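Long-range contact in DNA repair protein RecO (Deinococcus radiodurans, PDB 1U5K), which is probably involved in DNA repair and in recombination by the RecF pathway, and carries a bound zinc ion: residues A[15-24]-A[36-47]. Numbering follows the deposited sequence.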
ATOM      1  N   ARG A  15      -2.804   9.512 -10.496  1.00 29.06           N
ATOM      2  CA  ARG A  15      -2.302   9.609 -11.868  1.00 30.79           C
ATOM      3  C   ARG A  15      -1.383   8.418 -12.102  1.00 31.82           C
ATOM      4  O   ARG A  15      -0.473   8.177 -11.308  1.00 32.82           O
ATOM      5  CB  ARG A  15      -1.564  10.935 -12.044  1.00 30.90           C
ATOM      6  CG  ARG A  15      -0.677  11.052 -13.262  1.00 35.18           C
ATOM      7  CD  ARG A  15       0.092  12.363 -13.324  1.00 39.28           C
ATOM      8  NE  ARG A  15       1.016  12.364 -14.459  1.00 39.61           N
ATOM      9  CZ  ARG A  15       0.848  13.078 -15.559  1.00 39.02           C
ATOM     10  NH1 ARG A  15      -0.208  13.855 -15.691  1.00 37.90           N
ATOM     11  NH2 ARG A  15       1.742  13.028 -16.536  1.00 46.91           N
ATOM     12  N   ARG A  16      -1.697   7.619 -13.116  1.00 32.41           N
ATOM     13  CA  ARG A  16      -0.852   6.542 -13.612  1.00 33.53           C
ATOM     14  C   ARG A  16      -0.385   6.865 -15.029  1.00 34.76           C
ATOM     15  O   ARG A  16      -1.194   7.135 -15.914  1.00 34.56           O
ATOM     16  CB  ARG A  16      -1.616   5.214 -13.584  1.00 33.96           C
ATOM     17  CG  ARG A  16      -0.876   4.031 -14.206  1.00 33.53           C
ATOM     18  CD  ARG A  16       0.359   3.599 -13.414  1.00 37.65           C
ATOM     19  NE  ARG A  16      -0.068   2.937 -12.186  1.00 35.04           N
ATOM     20  CZ  ARG A  16      -0.435   1.667 -12.108  1.00 37.13           C
ATOM     21  NH1 ARG A  16      -0.376   0.875 -13.170  1.00 33.71           N
ATOM     22  NH2 ARG A  16      -0.836   1.169 -10.946  1.00 37.41           N
ATOM     23  N   VAL A  17       0.928   6.874 -15.222  1.00 36.22           N
ATOM     24  CA  VAL A  17       1.552   6.939 -16.531  1.00 37.95           C
ATOM     25  C   VAL A  17       1.776   5.491 -16.940  1.00 39.22           C
ATOM     26  O   VAL A  17       2.505   4.721 -16.321  1.00 39.38           O
ATOM     27  CB  VAL A  17       2.911   7.637 -16.510  1.00 38.87           C
ATOM     28  CG1 VAL A  17       3.627   7.399 -17.828  1.00 41.73           C
ATOM     29  CG2 VAL A  17       2.767   9.131 -16.236  1.00 40.01           C
ATOM     30  N   THR A  18       1.136   5.138 -18.041  1.00 39.43           N
ATOM     31  CA  THR A  18       1.096   3.778 -18.553  1.00 40.09           C
ATOM     32  C   THR A  18       2.320   3.510 -19.448  1.00 40.25           C
ATOM     33  O   THR A  18       2.910   4.464 -19.960  1.00 39.05           O
ATOM     34  CB  THR A  18      -0.251   3.809 -19.301  1.00 40.71           C
ATOM     35  OG1 THR A  18      -1.265   3.118 -18.555  1.00 41.98           O
ATOM     36  CG2 THR A  18      -0.175   3.289 -20.696  1.00 39.18           C
ATOM     37  N   PRO A  19       2.731   2.260 -19.661  1.00 41.15           N
ATOM     38  CA  PRO A  19       3.883   2.010 -20.541  1.00 41.95           C
ATOM     39  C   PRO A  19       3.746   2.608 -21.947  1.00 42.66           C
ATOM     40  O   PRO A  19       4.737   3.104 -22.493  1.00 43.56           O
ATOM     41  CB  PRO A  19       4.036   0.486 -20.544  1.00 41.88           C
ATOM     42  CG  PRO A  19       3.227  -0.005 -19.394  1.00 42.52           C
ATOM     43  CD  PRO A  19       2.171   1.023 -19.085  1.00 41.60           C
ATOM     44  N   ALA A  20       2.528   2.642 -22.486  1.00 42.72           N
ATOM     45  CA  ALA A  20       2.223   3.309 -23.749  1.00 42.74           C
ATOM     46  C   ALA A  20       2.193   4.837 -23.748  1.00 42.22           C
ATOM     47  O   ALA A  20       1.988   5.441 -24.802  1.00 42.88           O
ATOM     48  CB  ALA A  20       0.898   2.804 -24.299  1.00 43.03           C
ATOM     49  N   GLY A  21       2.363   5.482 -22.598  1.00 41.10           N
ATOM     50  CA  GLY A  21       2.325   6.934 -22.553  1.00 40.32           C
ATOM     51  C   GLY A  21       0.927   7.509 -22.391  1.00 39.49           C
ATOM     52  O   GLY A  21       0.704   8.704 -22.585  1.00 40.13           O
ATOM     53  N   ASP A  22      -0.039   6.656 -22.068  1.00 38.04           N
ATOM     54  CA  ASP A  22      -1.355   7.124 -21.655  1.00 37.40           C
ATOM     55  C   ASP A  22      -1.310   7.594 -20.198  1.00 35.84           C
ATOM     56  O   ASP A  22      -0.438   7.196 -19.421  1.00 34.41           O
ATOM     57  CB  ASP A  22      -2.396   6.013 -21.805  1.00 37.70           C
ATOM     58  CG  ASP A  22      -2.427   5.399 -23.201  1.00 41.54           C
ATOM     59  OD1 ASP A  22      -2.254   6.130 -24.201  1.00 43.88           O
ATOM     60  OD2 ASP A  22      -2.614   4.175 -23.393  1.00 48.36           O
ATOM     61  N   ILE A  23      -2.263   8.441 -19.826  1.00 33.94           N
ATOM     62  CA  ILE A  23      -2.404   8.896 -18.445  1.00 33.27           C
ATOM     63  C   ILE A  23      -3.775   8.474 -17.947  1.00 31.16           C
ATOM     64  O   ILE A  23      -4.775   8.846 -18.543  1.00 30.59           O
ATOM     65  CB  ILE A  23      -2.248  10.414 -18.306  1.00 33.89           C
ATOM     66  CG1 ILE A  23      -0.928  10.911 -18.885  1.00 36.14           C
ATOM     67  CG2 ILE A  23      -2.357  10.819 -16.844  1.00 36.04           C
ATOM     68  CD1 ILE A  23      -0.965  12.387 -19.228  1.00 38.89           C
ATOM     69  N   ILE A  24      -3.812   7.626 -16.927  1.00 29.73           N
ATOM     70  CA  ILE A  24      -5.041   7.150 -16.319  1.00 29.97           C
ATOM     71  C   ILE A  24      -5.211   7.908 -15.002  1.00 29.72           C
ATOM     72  O   ILE A  24      -4.340   7.899 -14.131  1.00 28.09           O
ATOM     73  CB  ILE A  24      -4.973   5.642 -16.055  1.00 29.78           C
ATOM     74  CG1 ILE A  24      -4.891   4.834 -17.353  1.00 32.88           C
ATOM     75  CG2 ILE A  24      -6.158   5.212 -15.217  1.00 31.69           C
ATOM     76  CD1 ILE A  24      -4.812   3.336 -17.119  1.00 34.66           C
ATOM     77  N   ALA A  36     -10.736   7.687 -15.747  1.00 29.82           N
ATOM     78  CA  ALA A  36     -10.639   7.959 -17.170  1.00 30.08           C
ATOM     79  C   ALA A  36      -9.184   7.945 -17.632  1.00 30.48           C
ATOM     80  O   ALA A  36      -8.261   8.073 -16.830  1.00 30.23           O
ATOM     81  CB  ALA A  36     -11.246   9.307 -17.482  1.00 30.19           C
ATOM     82  N   ILE A  37      -8.993   7.803 -18.939  1.00 31.37           N
ATOM     83  CA  ILE A  37      -7.689   7.684 -19.581  1.00 32.01           C
ATOM     84  C   ILE A  37      -7.513   8.794 -20.611  1.00 33.32           C
ATOM     85  O   ILE A  37      -8.402   9.000 -21.434  1.00 33.06           O
ATOM     86  CB  ILE A  37      -7.534   6.296 -20.242  1.00 32.07           C
ATOM     87  CG1 ILE A  37      -6.174   6.166 -20.933  1.00 33.03           C
ATOM     88  CG2 ILE A  37      -8.620   6.010 -21.284  1.00 31.52           C
ATOM     89  CD1 ILE A  37      -5.788   4.713 -21.180  1.00 35.77           C
ATOM     90  N   ALA A  38      -6.400   9.518 -20.549  1.00 35.05           N
ATOM     91  CA  ALA A  38      -6.001  10.460 -21.582  1.00 37.81           C
ATOM     92  C   ALA A  38      -4.982   9.752 -22.474  1.00 41.46           C
ATOM     93  O   ALA A  38      -3.832   9.527 -22.080  1.00 40.90           O
ATOM     94  CB  ALA A  38      -5.430  11.736 -20.972  1.00 37.84           C
ATOM     95  N   ARG A  39      -5.432   9.339 -23.655  1.00 45.19           N
ATOM     96  CA  ARG A  39      -4.605   8.538 -24.553  1.00 48.84           C
ATOM     97  C   ARG A  39      -3.513   9.403 -25.178  1.00 50.94           C
ATOM     98  O   ARG A  39      -3.709  10.595 -25.417  1.00 50.01           O
ATOM     99  CB  ARG A  39      -5.449   7.805 -25.596  1.00 49.67           C
ATOM    100  CG  ARG A  39      -6.178   6.615 -24.998  1.00 53.01           C
ATOM    101  CD  ARG A  39      -7.458   6.233 -25.725  1.00 58.97           C
ATOM    102  NE  ARG A  39      -8.328   5.338 -24.962  1.00 61.17           N
ATOM    103  CZ  ARG A  39      -8.074   4.055 -24.731  1.00 65.29           C
ATOM    104  NH1 ARG A  39      -6.966   3.484 -25.191  1.00 68.04           N
ATOM    105  NH2 ARG A  39      -8.932   3.326 -24.031  1.00 65.94           N
ATOM    106  N   GLY A  40      -2.342   8.792 -25.350  1.00 54.18           N
ATOM    107  CA  GLY A  40      -1.118   9.494 -25.687  1.00 56.34           C
ATOM    108  C   GLY A  40      -0.975  10.786 -24.909  1.00 58.51           C
ATOM    109  O   GLY A  40      -0.437  11.768 -25.424  1.00 59.33           O
ATOM    110  N   GLY A  41      -1.439  10.772 -23.662  1.00 60.40           N
ATOM    111  CA  GLY A  41      -1.563  11.980 -22.870  1.00 62.09           C
ATOM    112  C   GLY A  41      -0.265  12.613 -22.407  1.00 63.82           C
ATOM    113  O   GLY A  41      -0.185  13.836 -22.300  1.00 63.28           O
ATOM    114  N   VAL A  42       0.748  11.804 -22.108  1.00 66.59           N
ATOM    115  CA  VAL A  42       2.001  12.350 -21.593  1.00 69.04           C
ATOM    116  C   VAL A  42       2.655  13.277 -22.618  1.00 70.71           C
ATOM    117  O   VAL A  42       3.183  14.332 -22.262  1.00 70.29           O
ATOM    118  CB  VAL A  42       2.981  11.254 -21.123  1.00 69.29           C
ATOM    119  CG1 VAL A  42       3.578  10.485 -22.295  1.00 70.13           C
ATOM    120  CG2 VAL A  42       4.081  11.867 -20.266  1.00 70.31           C
ATOM    121  N   LYS A  43       2.562  12.896 -23.889  1.00 72.83           N
ATOM    122  CA  LYS A  43       3.147  13.671 -24.980  1.00 74.67           C
ATOM    123  C   LYS A  43       2.103  14.466 -25.768  1.00 75.86           C
ATOM    124  O   LYS A  43       2.035  14.342 -26.996  1.00 76.48           O
ATOM    125  CB  LYS A  43       3.941  12.749 -25.911  1.00 74.79           C
ATOM    126  N   GLY A  44       1.296  15.265 -25.072  1.00 76.57           N
ATOM    127  CA  GLY A  44       0.434  16.259 -25.714  1.00 76.93           C
ATOM    128  C   GLY A  44       0.028  17.390 -24.760  1.00 76.99           C
ATOM    129  O   GLY A  44       0.740  17.655 -23.787  1.00 77.41           O
ATOM    130  N   PRO A  45      -1.091  18.066 -25.021  1.00 76.47           N
ATOM    131  CA  PRO A  45      -1.476  19.264 -24.272  1.00 75.84           C
ATOM    132  C   PRO A  45      -2.072  19.053 -22.875  1.00 74.91           C
ATOM    133  O   PRO A  45      -2.227  20.018 -22.125  1.00 75.18           O
ATOM    134  CB  PRO A  45      -2.427  20.110 -25.117  1.00 75.87           C
ATOM    135  N   LEU A  46      -2.384  17.811 -22.512  1.00 73.42           N
ATOM    136  CA  LEU A  46      -3.165  17.503 -21.316  1.00 72.19           C
ATOM    137  C   LEU A  46      -2.356  17.040 -20.107  1.00 70.40           C
ATOM    138  O   LEU A  46      -2.910  16.913 -19.014  1.00 70.15           O
ATOM    139  CB  LEU A  46      -4.201  16.421 -21.634  1.00 72.47           C
ATOM    140  CG  LEU A  46      -4.925  16.514 -22.980  1.00 74.19           C
ATOM    141  CD1 LEU A  46      -5.890  15.346 -23.154  1.00 74.70           C
ATOM    142  CD2 LEU A  46      -5.652  17.850 -23.130  1.00 75.33           C
ATOM    143  N   SER A  47      -1.064  16.800 -20.303  1.00 68.23           N
ATOM    144  CA  SER A  47      -0.209  16.160 -19.309  1.00 66.48           C
ATOM    145  C   SER A  47      -0.103  16.931 -17.999  1.00 64.72           C
ATOM    146  O   SER A  47      -0.260  16.363 -16.913  1.00 65.24           O
ATOM    147  CB  SER A  47       1.199  15.960 -19.873  1.00 66.58           C
ATOM    148  OG  SER A  47       1.943  15.110 -19.019  1.00 65.66           O
TER
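At one end of the N-terminal OB-fold domain, strand 23-29 pairs antiparallel with strand 32-38, and Ile23 faces Ala38 in a hydrogen-bonded pair: Ile23 N reaches Ala38 O at 3.0 Å and Ala38 N returns to Ile23 O at 2.7 Å. Beside it Ile37 CD1 lies against Ile24 CG1 and Asp22 CB. Beyond Ala38 the strand gives way to a loop that Gly21 and Asp22 hold. Asp22 OD1 takes the Gly40 N-H on its anti lone pair (2.9 Å), and Gly21 O receives a bond from Val42 N (3.1 Å, 173°). Ile23 CD1 presses on the loop backbone, 3.3 Å from Gly41 C, where a side-chain CB on Gly41 would clash. On strand 5-17, with CG anti to the backbone N (chi1 164°) and the chain extended to NE, the Arg15 guanidinium reaches Ser47 end-on. Arg15 NH1 meets a lone pair of Ser47 O at 2.8 Å, and Arg15 NH2 meets Ser47 OG at 3.2 Å, in the guanidinium plane. Arg15 NH1 also hydrogen-bonds Leu50 O. A leucine in place of Arg15 would probably leave Ser47 O and OG without these donors and the 41-47 loop less firmly tied to strand 5-17. This is the meander of the OB fold's first three strands, with the loop after the third strand packed against Gly21, at the end of the turn between the first two.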